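Local coordinates for uncharacterized lipoprotein yjhA (Bacillus subtilis, PDB 3CFU) that is of unknown function, probably a membrane-anchored lipoprotein, here without its N-terminal region and made up largely of a DUF4352 beta-sandwich domain, at residues Phe8-His12 with Asp142-Val148; Thr54-Glu60 with Leu98-Val104; Gly69-Lys75 with His119-Asn125; Val80-Phe84 with Ser109-Pro113. All blocks are in the same frame, centred on the assembly; numbering follows the deposited sequence.

Interaction 1 of 4, residues Phe8-His12 with Asp142-Val148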
# COMPACT_ATOMS: atom_id res chain seq x y z
N PHE A 8 2.09 -9.59 -9.75
CA PHE A 8 1.49 -10.89 -9.50
C PHE A 8 -0.03 -10.79 -9.35
O PHE A 8 -0.55 -9.71 -9.09
CB PHE A 8 2.10 -11.55 -8.24
CG PHE A 8 2.02 -10.71 -6.99
CD1 PHE A 8 2.93 -9.70 -6.74
CD2 PHE A 8 1.01 -10.94 -6.06
CE1 PHE A 8 2.85 -8.91 -5.59
CE2 PHE A 8 0.92 -10.17 -4.90
CZ PHE A 8 1.84 -9.15 -4.67
N LYS A 9 -0.74 -11.89 -9.54
CA LYS A 9 -2.20 -11.91 -9.41
C LYS A 9 -2.61 -12.03 -7.94
O LYS A 9 -2.16 -12.93 -7.24
CB LYS A 9 -2.80 -13.08 -10.20
CG LYS A 9 -4.32 -13.03 -10.34
CD LYS A 9 -4.82 -14.23 -11.14
CE LYS A 9 -6.27 -14.54 -10.83
NZ LYS A 9 -6.46 -14.69 -9.37
N ALA A 10 -3.46 -11.11 -7.50
CA ALA A 10 -3.94 -11.10 -6.12
C ALA A 10 -5.42 -10.72 -6.15
O ALA A 10 -5.78 -9.55 -6.27
CB ALA A 10 -3.13 -10.09 -5.32
N GLY A 11 -6.28 -11.73 -6.05
CA GLY A 11 -7.70 -11.48 -6.11
C GLY A 11 -8.08 -11.12 -7.53
O GLY A 11 -7.67 -11.79 -8.49
N HIS A 12 -8.86 -10.05 -7.67
CA HIS A 12 -9.31 -9.56 -8.98
C HIS A 12 -8.42 -8.44 -9.50
O HIS A 12 -8.83 -7.65 -10.35
CB HIS A 12 -10.76 -9.07 -8.88
CG HIS A 12 -11.74 -10.17 -8.69
ND1 HIS A 12 -12.12 -11.02 -9.71
CD2 HIS A 12 -12.38 -10.61 -7.58
CE1 HIS A 12 -12.95 -11.93 -9.23
NE2 HIS A 12 -13.13 -11.70 -7.94
N ASP A 142 -11.20 -13.80 -1.96
CA ASP A 142 -10.01 -12.97 -2.18
C ASP A 142 -9.35 -12.56 -0.88
O ASP A 142 -8.25 -12.01 -0.89
CB ASP A 142 -10.38 -11.70 -2.97
CG ASP A 142 -10.87 -11.99 -4.37
OD1 ASP A 142 -10.57 -13.09 -4.90
OD2 ASP A 142 -11.55 -11.12 -4.95
N ASP A 143 -10.02 -12.80 0.24
CA ASP A 143 -9.51 -12.43 1.56
C ASP A 143 -8.25 -13.22 1.90
O ASP A 143 -8.32 -14.22 2.61
CB ASP A 143 -10.60 -12.68 2.61
CG ASP A 143 -10.34 -11.97 3.92
OD1 ASP A 143 -9.22 -11.47 4.14
OD2 ASP A 143 -11.28 -11.93 4.75
N ILE A 144 -7.11 -12.75 1.40
CA ILE A 144 -5.81 -13.38 1.63
C ILE A 144 -4.71 -12.31 1.61
O ILE A 144 -4.75 -11.39 0.80
CB ILE A 144 -5.52 -14.47 0.56
CG1 ILE A 144 -6.38 -15.70 0.84
CG2 ILE A 144 -4.04 -14.85 0.55
CD1 ILE A 144 -6.00 -16.91 0.05
N ASP A 145 -3.75 -12.42 2.53
CA ASP A 145 -2.63 -11.47 2.62
C ASP A 145 -1.52 -11.83 1.62
O ASP A 145 -1.20 -13.00 1.44
CB ASP A 145 -2.00 -11.47 4.02
CG ASP A 145 -2.87 -10.84 5.09
OD1 ASP A 145 -3.72 -9.98 4.78
OD2 ASP A 145 -2.68 -11.19 6.28
N TYR A 146 -0.93 -10.82 0.99
CA TYR A 146 0.16 -11.03 0.03
C TYR A 146 1.33 -10.21 0.52
O TYR A 146 1.22 -9.00 0.65
CB TYR A 146 -0.22 -10.57 -1.38
CG TYR A 146 -1.28 -11.44 -2.02
CD1 TYR A 146 -2.63 -11.21 -1.79
CD2 TYR A 146 -0.92 -12.52 -2.83
CE1 TYR A 146 -3.60 -12.04 -2.34
CE2 TYR A 146 -1.87 -13.35 -3.39
CZ TYR A 146 -3.21 -13.11 -3.14
OH TYR A 146 -4.15 -13.93 -3.72
N LEU A 147 2.45 -10.87 0.80
CA LEU A 147 3.60 -10.17 1.31
C LEU A 147 4.65 -9.85 0.27
O LEU A 147 4.97 -10.68 -0.58
CB LEU A 147 4.26 -10.98 2.44
CG LEU A 147 3.39 -11.46 3.61
CD1 LEU A 147 4.25 -11.64 4.85
CD2 LEU A 147 2.31 -10.45 3.89
N VAL A 148 5.19 -8.64 0.33
CA VAL A 148 6.25 -8.20 -0.56
C VAL A 148 7.38 -7.74 0.34
O VAL A 148 7.25 -6.73 1.03
CB VAL A 148 5.84 -7.03 -1.47
CG1 VAL A 148 6.82 -6.94 -2.63
CG2 VAL A 148 4.42 -7.20 -1.97

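Interaction 2 of 4, residues Thr54-Glu60 with Leu98-Val104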
# COMPACT_ATOMS: atom_id res chain seq x y z
N THR A 54 1.08 -0.27 -7.69
CA THR A 54 0.13 -0.20 -8.79
C THR A 54 -0.89 -1.32 -8.66
O THR A 54 -0.54 -2.45 -8.35
CB THR A 54 0.83 -0.37 -10.17
OG1 THR A 54 1.63 0.78 -10.44
CG2 THR A 54 -0.21 -0.54 -11.29
N MSE A 55 -2.15 -0.97 -8.90
CA MSE A 55 -3.26 -1.92 -8.86
C MSE A 55 -3.92 -1.96 -10.22
O MSE A 55 -4.28 -0.93 -10.79
CB MSE A 55 -4.32 -1.50 -7.83
CG MSE A 55 -3.94 -1.76 -6.39
SE MSE A 55 -5.26 -1.17 -5.10
CE MSE A 55 -6.73 -2.36 -5.53
N GLU A 56 -4.09 -3.17 -10.76
CA GLU A 56 -4.74 -3.32 -12.04
C GLU A 56 -5.97 -4.19 -11.89
O GLU A 56 -5.88 -5.36 -11.48
CB GLU A 56 -3.79 -3.95 -13.06
CG GLU A 56 -4.45 -4.37 -14.38
CD GLU A 56 -3.44 -4.95 -15.36
OE1 GLU A 56 -2.22 -4.83 -15.09
OE2 GLU A 56 -3.85 -5.53 -16.40
N ASN A 57 -7.12 -3.63 -12.22
CA ASN A 57 -8.37 -4.37 -12.14
C ASN A 57 -8.49 -5.27 -13.37
O ASN A 57 -8.51 -4.78 -14.49
CB ASN A 57 -9.56 -3.41 -12.05
CG ASN A 57 -10.85 -4.13 -11.80
OD1 ASN A 57 -11.90 -3.52 -11.62
ND2 ASN A 57 -10.78 -5.46 -11.81
N ILE A 58 -8.54 -6.58 -13.13
CA ILE A 58 -8.65 -7.58 -14.19
C ILE A 58 -9.95 -8.36 -14.03
O ILE A 58 -10.12 -9.44 -14.59
CB ILE A 58 -7.46 -8.57 -14.16
CG1 ILE A 58 -7.32 -9.19 -12.77
CG2 ILE A 58 -6.16 -7.85 -14.54
CD1 ILE A 58 -6.27 -10.28 -12.71
N GLY A 59 -10.86 -7.81 -13.24
CA GLY A 59 -12.15 -8.44 -13.06
C GLY A 59 -13.20 -7.61 -13.78
O GLY A 59 -12.90 -6.54 -14.32
N GLU A 60 -14.44 -8.10 -13.80
CA GLU A 60 -15.54 -7.39 -14.45
C GLU A 60 -16.08 -6.24 -13.60
O GLU A 60 -16.33 -5.15 -14.11
CB GLU A 60 -16.69 -8.34 -14.77
CG GLU A 60 -17.90 -7.62 -15.38
CD GLU A 60 -19.09 -8.52 -15.63
OE1 GLU A 60 -19.13 -9.64 -15.06
OE2 GLU A 60 -20.00 -8.11 -16.38
N LEU A 98 -11.74 2.09 -9.63
CA LEU A 98 -10.84 1.52 -10.63
C LEU A 98 -11.72 0.58 -11.45
O LEU A 98 -11.96 -0.56 -11.07
CB LEU A 98 -9.72 0.74 -9.94
CG LEU A 98 -8.57 0.19 -10.80
CD1 LEU A 98 -7.85 1.34 -11.52
CD2 LEU A 98 -7.59 -0.57 -9.92
N VAL A 99 -12.21 1.08 -12.58
CA VAL A 99 -13.07 0.28 -13.43
C VAL A 99 -12.29 -0.84 -14.09
O VAL A 99 -11.06 -0.77 -14.22
CB VAL A 99 -13.76 1.17 -14.47
CG1 VAL A 99 -14.65 0.34 -15.40
CG2 VAL A 99 -14.61 2.22 -13.74
N SER A 100 -13.00 -1.89 -14.50
CA SER A 100 -12.38 -3.05 -15.14
C SER A 100 -11.36 -2.71 -16.20
O SER A 100 -11.59 -1.85 -17.04
CB SER A 100 -13.46 -3.93 -15.76
OG SER A 100 -12.88 -4.93 -16.56
N GLY A 101 -10.21 -3.37 -16.14
CA GLY A 101 -9.15 -3.13 -17.11
C GLY A 101 -8.23 -1.97 -16.80
O GLY A 101 -7.17 -1.84 -17.42
N LYS A 102 -8.59 -1.12 -15.84
CA LYS A 102 -7.76 0.03 -15.54
C LYS A 102 -6.75 -0.12 -14.40
O LYS A 102 -6.91 -0.96 -13.50
CB LYS A 102 -8.65 1.24 -15.27
CG LYS A 102 -8.35 2.44 -16.16
CD LYS A 102 -9.61 3.16 -16.62
CE LYS A 102 -10.36 2.38 -17.69
NZ LYS A 102 -11.26 3.27 -18.48
N LYS A 103 -5.71 0.70 -14.44
CA LYS A 103 -4.67 0.69 -13.43
C LYS A 103 -4.69 1.99 -12.65
O LYS A 103 -5.23 3.00 -13.11
CB LYS A 103 -3.29 0.55 -14.06
CG LYS A 103 -3.03 -0.73 -14.82
CD LYS A 103 -1.58 -0.77 -15.29
CE LYS A 103 -1.24 -2.06 -16.01
NZ LYS A 103 0.17 -2.04 -16.49
N VAL A 104 -4.10 1.95 -11.46
CA VAL A 104 -3.99 3.12 -10.62
C VAL A 104 -2.65 2.99 -9.90
O VAL A 104 -2.28 1.91 -9.44
CB VAL A 104 -5.20 3.25 -9.63
CG1 VAL A 104 -5.33 2.00 -8.77
CG2 VAL A 104 -5.04 4.49 -8.76

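Interaction 3 of 4, residues Gly69-Lys75 with His119-Asn125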
# COMPACT_ATOMS: atom_id res chain seq x y z
N GLY A 69 -6.39 -1.34 2.79
CA GLY A 69 -6.00 -2.65 2.31
C GLY A 69 -4.51 -2.86 2.41
O GLY A 69 -4.00 -3.91 2.01
N PHE A 70 -3.81 -1.89 2.97
CA PHE A 70 -2.36 -1.97 3.08
C PHE A 70 -1.81 -1.93 4.50
O PHE A 70 -2.41 -1.35 5.40
CB PHE A 70 -1.73 -0.83 2.28
CG PHE A 70 -2.03 -0.91 0.82
CD1 PHE A 70 -3.10 -0.22 0.27
CD2 PHE A 70 -1.27 -1.73 -0.00
CE1 PHE A 70 -3.42 -0.34 -1.07
CE2 PHE A 70 -1.57 -1.86 -1.35
CZ PHE A 70 -2.65 -1.17 -1.89
N ASP A 71 -0.66 -2.55 4.68
CA ASP A 71 -0.04 -2.59 5.99
C ASP A 71 1.44 -2.96 5.88
O ASP A 71 1.82 -3.76 5.02
CB ASP A 71 -0.78 -3.59 6.88
CG ASP A 71 -0.28 -3.59 8.30
OD1 ASP A 71 0.20 -2.53 8.76
OD2 ASP A 71 -0.37 -4.64 8.97
N LEU A 72 2.25 -2.36 6.74
CA LEU A 72 3.69 -2.61 6.77
C LEU A 72 4.00 -3.31 8.09
O LEU A 72 3.61 -2.84 9.16
CB LEU A 72 4.47 -1.30 6.69
CG LEU A 72 5.93 -1.38 6.25
CD1 LEU A 72 6.00 -1.70 4.75
CD2 LEU A 72 6.62 -0.05 6.54
N ARG A 73 4.71 -4.43 8.02
CA ARG A 73 5.06 -5.18 9.21
C ARG A 73 6.58 -5.24 9.46
O ARG A 73 7.37 -5.10 8.52
CB ARG A 73 4.45 -6.59 9.11
CG ARG A 73 2.92 -6.59 9.13
CD ARG A 73 2.31 -7.95 8.85
NE ARG A 73 0.86 -7.85 8.69
CZ ARG A 73 0.09 -8.74 8.07
NH1 ARG A 73 0.64 -9.83 7.55
NH2 ARG A 73 -1.22 -8.54 7.95
N ASP A 74 6.96 -5.44 10.72
CA ASP A 74 8.36 -5.54 11.15
C ASP A 74 8.86 -6.97 11.00
O ASP A 74 8.16 -7.84 10.48
CB ASP A 74 8.51 -5.21 12.64
CG ASP A 74 8.30 -3.76 12.96
OD1 ASP A 74 8.59 -2.92 12.08
OD2 ASP A 74 7.87 -3.45 14.10
N LYS A 75 10.07 -7.21 11.50
CA LYS A 75 10.64 -8.55 11.50
C LYS A 75 9.81 -9.24 12.59
O LYS A 75 9.59 -10.45 12.55
CB LYS A 75 12.12 -8.52 11.89
CG LYS A 75 12.85 -9.86 11.75
CD LYS A 75 12.57 -10.82 12.90
CE LYS A 75 13.59 -11.95 12.95
NZ LYS A 75 13.42 -12.81 14.15
N HIS A 119 14.15 -5.00 6.73
CA HIS A 119 13.41 -5.78 7.72
C HIS A 119 11.90 -5.61 7.56
O HIS A 119 11.12 -6.07 8.40
CB HIS A 119 13.83 -5.35 9.12
CG HIS A 119 15.27 -5.60 9.42
ND1 HIS A 119 15.97 -4.88 10.37
CD2 HIS A 119 16.15 -6.49 8.90
CE1 HIS A 119 17.22 -5.31 10.41
NE2 HIS A 119 17.35 -6.29 9.53
N TYR A 120 11.48 -4.96 6.48
CA TYR A 120 10.06 -4.69 6.27
C TYR A 120 9.36 -5.37 5.09
O TYR A 120 9.89 -5.49 3.99
CB TYR A 120 9.87 -3.17 6.18
CG TYR A 120 10.15 -2.47 7.48
CD1 TYR A 120 9.11 -2.11 8.34
CD2 TYR A 120 11.46 -2.19 7.88
CE1 TYR A 120 9.36 -1.49 9.56
CE2 TYR A 120 11.72 -1.57 9.10
CZ TYR A 120 10.67 -1.22 9.94
OH TYR A 120 10.92 -0.59 11.13
N THR A 121 8.13 -5.79 5.36
CA THR A 121 7.31 -6.45 4.37
C THR A 121 6.02 -5.67 4.16
O THR A 121 5.35 -5.30 5.12
CB THR A 121 6.95 -7.87 4.84
OG1 THR A 121 8.13 -8.53 5.29
CG2 THR A 121 6.32 -8.67 3.70
N LEU A 122 5.69 -5.40 2.91
CA LEU A 122 4.45 -4.70 2.63
C LEU A 122 3.42 -5.81 2.49
O LEU A 122 3.72 -6.88 1.94
CB LEU A 122 4.52 -3.88 1.34
CG LEU A 122 3.21 -3.12 1.08
CD1 LEU A 122 3.06 -2.01 2.11
CD2 LEU A 122 3.19 -2.54 -0.32
N VAL A 123 2.23 -5.58 3.04
CA VAL A 123 1.15 -6.55 2.99
C VAL A 123 0.03 -5.97 2.16
O VAL A 123 -0.31 -4.79 2.28
CB VAL A 123 0.60 -6.85 4.40
CG1 VAL A 123 -0.60 -7.79 4.28
CG2 VAL A 123 1.70 -7.46 5.30
N TYR A 124 -0.56 -6.81 1.31
CA TYR A 124 -1.65 -6.37 0.47
C TYR A 124 -2.76 -7.40 0.52
O TYR A 124 -2.52 -8.57 0.21
CB TYR A 124 -1.15 -6.20 -0.98
CG TYR A 124 -2.25 -5.96 -1.98
CD1 TYR A 124 -3.12 -4.88 -1.85
CD2 TYR A 124 -2.45 -6.83 -3.06
CE1 TYR A 124 -4.15 -4.66 -2.76
CE2 TYR A 124 -3.47 -6.62 -3.98
CZ TYR A 124 -4.32 -5.52 -3.82
OH TYR A 124 -5.35 -5.28 -4.70
N ASN A 125 -3.95 -6.98 0.93
CA ASN A 125 -5.11 -7.87 0.96
C ASN A 125 -6.13 -7.26 -0.00
O ASN A 125 -6.74 -6.22 0.29
CB ASN A 125 -5.70 -7.97 2.38
CG ASN A 125 -6.76 -9.07 2.48
OD1 ASN A 125 -7.73 -9.10 1.71
ND2 ASN A 125 -6.58 -9.98 3.44

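Interaction 4 of 4, residues Val80-Phe84 with Ser109-Pro113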
# COMPACT_ATOMS: atom_id res chain seq x y z
N VAL A 80 3.07 -0.85 11.12
CA VAL A 80 3.67 0.46 11.23
C VAL A 80 2.64 1.45 10.68
O VAL A 80 2.22 1.34 9.53
CB VAL A 80 4.97 0.57 10.40
CG1 VAL A 80 5.56 1.98 10.54
CG2 VAL A 80 5.98 -0.48 10.86
N ARG A 81 2.23 2.39 11.52
CA ARG A 81 1.24 3.40 11.13
C ARG A 81 1.53 4.03 9.77
O ARG A 81 2.67 4.36 9.47
CB ARG A 81 1.20 4.52 12.18
CG ARG A 81 0.71 4.13 13.59
CD ARG A 81 1.75 3.33 14.39
NE ARG A 81 3.09 3.86 14.17
CZ ARG A 81 4.19 3.10 14.11
NH1 ARG A 81 5.37 3.66 13.90
NH2 ARG A 81 4.10 1.79 14.26
N PRO A 82 0.50 4.20 8.92
CA PRO A 82 0.71 4.81 7.60
C PRO A 82 0.90 6.32 7.75
O PRO A 82 0.35 6.94 8.65
CB PRO A 82 -0.55 4.44 6.84
CG PRO A 82 -1.58 4.40 7.91
CD PRO A 82 -0.88 3.69 9.05
N VAL A 83 1.66 6.91 6.84
CA VAL A 83 1.94 8.34 6.90
C VAL A 83 1.82 8.97 5.52
O VAL A 83 1.73 8.25 4.52
CB VAL A 83 3.41 8.57 7.41
CG1 VAL A 83 4.03 9.80 6.77
CG2 VAL A 83 3.44 8.70 8.93
N PHE A 84 1.78 10.29 5.45
CA PHE A 84 1.78 10.98 4.16
C PHE A 84 2.50 12.32 4.23
O PHE A 84 2.43 13.04 5.23
CB PHE A 84 0.37 11.17 3.58
CG PHE A 84 -0.51 12.09 4.36
CD1 PHE A 84 -1.02 11.69 5.59
CD2 PHE A 84 -0.89 13.33 3.85
CE1 PHE A 84 -1.91 12.50 6.29
CE2 PHE A 84 -1.77 14.15 4.54
CZ PHE A 84 -2.28 13.73 5.77
N SER A 109 3.31 5.56 2.74
CA SER A 109 4.47 6.09 3.46
C SER A 109 4.51 5.69 4.93
O SER A 109 3.47 5.61 5.60
CB SER A 109 4.50 7.62 3.33
OG SER A 109 5.82 8.11 3.42
N TYR A 110 5.72 5.44 5.43
CA TYR A 110 5.92 5.02 6.81
C TYR A 110 7.25 5.54 7.36
O TYR A 110 8.20 5.74 6.61
CB TYR A 110 5.94 3.50 6.89
CG TYR A 110 4.75 2.83 6.26
CD1 TYR A 110 3.62 2.52 7.01
CD2 TYR A 110 4.75 2.50 4.90
CE1 TYR A 110 2.51 1.91 6.43
CE2 TYR A 110 3.64 1.89 4.31
CZ TYR A 110 2.53 1.60 5.08
OH TYR A 110 1.43 1.02 4.50
N VAL A 111 7.30 5.73 8.67
CA VAL A 111 8.51 6.21 9.32
C VAL A 111 9.15 5.04 10.06
O VAL A 111 8.52 4.37 10.88
CB VAL A 111 8.19 7.34 10.30
CG1 VAL A 111 7.79 8.58 9.52
CG2 VAL A 111 7.07 6.92 11.24
N ILE A 112 10.42 4.79 9.76
CA ILE A 112 11.15 3.69 10.38
C ILE A 112 12.60 4.07 10.68
O ILE A 112 13.08 5.12 10.26
CB ILE A 112 11.15 2.44 9.45
CG1 ILE A 112 12.02 2.69 8.21
CG2 ILE A 112 9.73 2.09 9.05
CD1 ILE A 112 12.53 1.41 7.55
N PRO A 113 13.31 3.21 11.43
CA PRO A 113 14.72 3.42 11.81
C PRO A 113 15.63 3.57 10.59
O PRO A 113 15.44 2.88 9.58
CB PRO A 113 15.05 2.16 12.60
CG PRO A 113 13.74 1.74 13.17
CD PRO A 113 12.77 1.99 12.05

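Interaction 1 of 4, residues Phe8-His12 with Asp142-Val148
Ala10 sets its methyl group over one face of the Tyr146 ring, near its centre. CB of Ala10 is 3.6 Å from the centroid of that ring and 12° off its normal, a well-aligned CH-pi contact. The phenol comes beneath strand 8-10 because CG of Tyr146 stands beside its backbone N, anti to the carbonyl carbon (chi1 -69°). Farther out, OH of Tyr146 passes 3.7 Å from CA of Ala10.

Aromatic and aliphatic packing extends the contact along the strand. CE2 of Phe8 touches CD2 of Tyr146 at 3.6 Å, and the two ring planes are inclined at 37°, an oblique meeting. The next atom round the Phe8 ring, CZ, meets CG2 of Val148 at 4.2 Å. Val148 and Phe8 thereby close the buried end of the contact.

The polar part lies at the other end, where the chain leaves the strand. There the carboxylate of Asp142 is laid against Gly11, its OD1 3.5 Å from CA of Gly11. Lys9, pointing away from the opposing segment, runs extended alongside its own backbone and bends at the last torsion, so that NZ bonds to a lone pair of O of Gly11 at 3.3 Å, in the carbonyl plane.

The backbones bond to other strands: Phe8 pairs with Phe15, Tyr146 with Tyr124. The axes of strands 8-10 and 146-148 come no closer than 9.8 Å, and side chains fill the gap. This is face-to-face packing of two sheets, the hallmark of a beta sandwich.

Interaction 2 of 4, residues Thr54-Glu60 with Leu98-Val104
Met55, a selenomethionine, and Val104 form an antiparallel hydrogen-bonded pair at the tight end of this contact. N of Met55 gives a nearly straight bond to O of Val104 (2.9 Å), and N of Val104 returns one to O of Met55. On the inner face of the sheet CB of Met55 lies 3.8 Å from CG1 of Val104, while CD2 of Leu98 presses on the O of Met55 at 3.4 Å. Tyr65 covers Met55, Leu98 and Val104 from strand 63-66.

The other face is looser. The extended chains of Glu56 and Lys103 run across one another, CG of Lys103 lying against CB and CG of Glu56, but the salt bridge between OE1 of Glu56 and NZ of Lys103 is long, at 3.9 Å, and lies towards solvent.

At the end of the strand N of Asn57 binds O of Lys102, and N of Gly101 binds O of Asn57. Ser100, with OG anti to its backbone N (chi1 171°), donates to O of Gly59 at 2.8 Å. With an alanine here, that carbonyl would probably lose its hydroxyl partner and the loop at Gly59 would be held less firmly to the turn.

The type II turn Val99-Lys102, closed by N of Lys102 on O of Val99, carries the chain from strand 95-98 into strand 103-112, an outermost strand of the sandwich's four-stranded antiparallel sheet.

Interaction 3 of 4, residues Gly69-Lys75 with His119-Asn125
His119 opens the second segment with its carbonyl laid against the backbone of Asp74 and Lys75. At Tyr120 the side chains engage: CD1 of its ring rests 3.7 Å from CD2 of Leu72, and CE1 lies 3.0 Å from OD1 of Asp74, whose carboxylate is turned 81° from the ring plane. Thr121 brings antiparallel pairing, its O taking a nearly straight bond from N of Arg73 (3.1 Å); the return bond is weak.

Leu122 turns inward, and its CD1 packs 4.0 Å from CD1 of Leu72 and against O of Asp71. Val123 sends N to O of Asp71 at 2.7 Å, while on the outer face its CG2 lies 3.2 Å above the plane of the Arg73 guanidinium, towards its rim. A weak salt bridge ties NE of Arg73 to OD2 of Asp71, an oxygen also held by Ser79.

Tyr124 is inward again: chi1 of 170° sets CG opposite the backbone N and lays the ring beside that of Phe70. The two are near parallel but slid apart, touching where CD1 of Tyr124 meets CE2 of Phe70 at 3.4 Å. Asn125 ends the pairing with N bonded to O of Gly69 (3.3 Å, 172°).

Strand 121-124 is the middle one of its sheet, between 70-73 and 146-149; its inward side chains meet strands 47-57 and 103-112 of the facing sheet, and Asn125 N-caps helix 126-129.

Interaction 4 of 4, residues Val80-Phe84 with Ser109-Pro113
Tyr110 lies under the segment Val80-Pro82, its ring running along three successive residues of that chain. The setting is the border of a beta sandwich: strand 103-112 is the outermost strand of the four-stranded sheet, and residues 80-84 start beside strand 70-73 of the facing sheet, Val80 bonding to Leu72, and go on to pair with strand 29-30.

The Tyr110 side chain can be followed outward. CB meets CG1 of Val80 at 4.0 Å. With chi1 at -53° CG swings away from the carbonyl carbon, and the ring leaves the strand beneath the crossing chain. At the ring edge CD1 lies 3.1 Å from O of Val80, near the ring plane, and CD1 is also 3.2 Å from O of Arg81, which approaches obliquely. One atom on, CE1 keeps touch with the Val80 carbonyl and reaches CA of Pro82 at 3.6 Å. CE1 of Tyr110 also meets CB of Pro82 at 4.0 Å, while Leu72 packs against the ring from the other sheet. A serine in its place would probably open a gap between the sheets and deprive Leu72 and Pro82 of the surface on which they rest.

Beyond the ring, Val80 also reaches the strand farther on, its CG1 touching O of Val111. CB of Ser109 packs under the backbone of Val83, and the OG of Ser109 is engaged by Leu49 and Arg48. N of Val83 donates one hydrogen bond to O of Ser109 at 2.6 Å, tilted 33° from the carbonyl plane.

Overall arrangement
The four contacts describe a two-sheet sandwich in which no ligand site is identified. Interactions 1 and 3 share the three-stranded sheet: strand 146-149 pairs with 121-124, N of Tyr146 lying 2.9 Å from O of Tyr124. Interaction 1 also spans to the four-stranded sheet and adjoins interaction 2, His12 O being 3.0 Å from Ile58 N. Interactions 2 and 4 both use strand 103-112, yet their centres are about 26 Å apart, towards its opposite ends. Interaction 3 bridges to both: selenomethionine Met55 packs on Tyr124 and Phe70, while interaction 4, its centre about 11 Å away, meets it through Leu72, Tyr120, Tyr110 and Ile112.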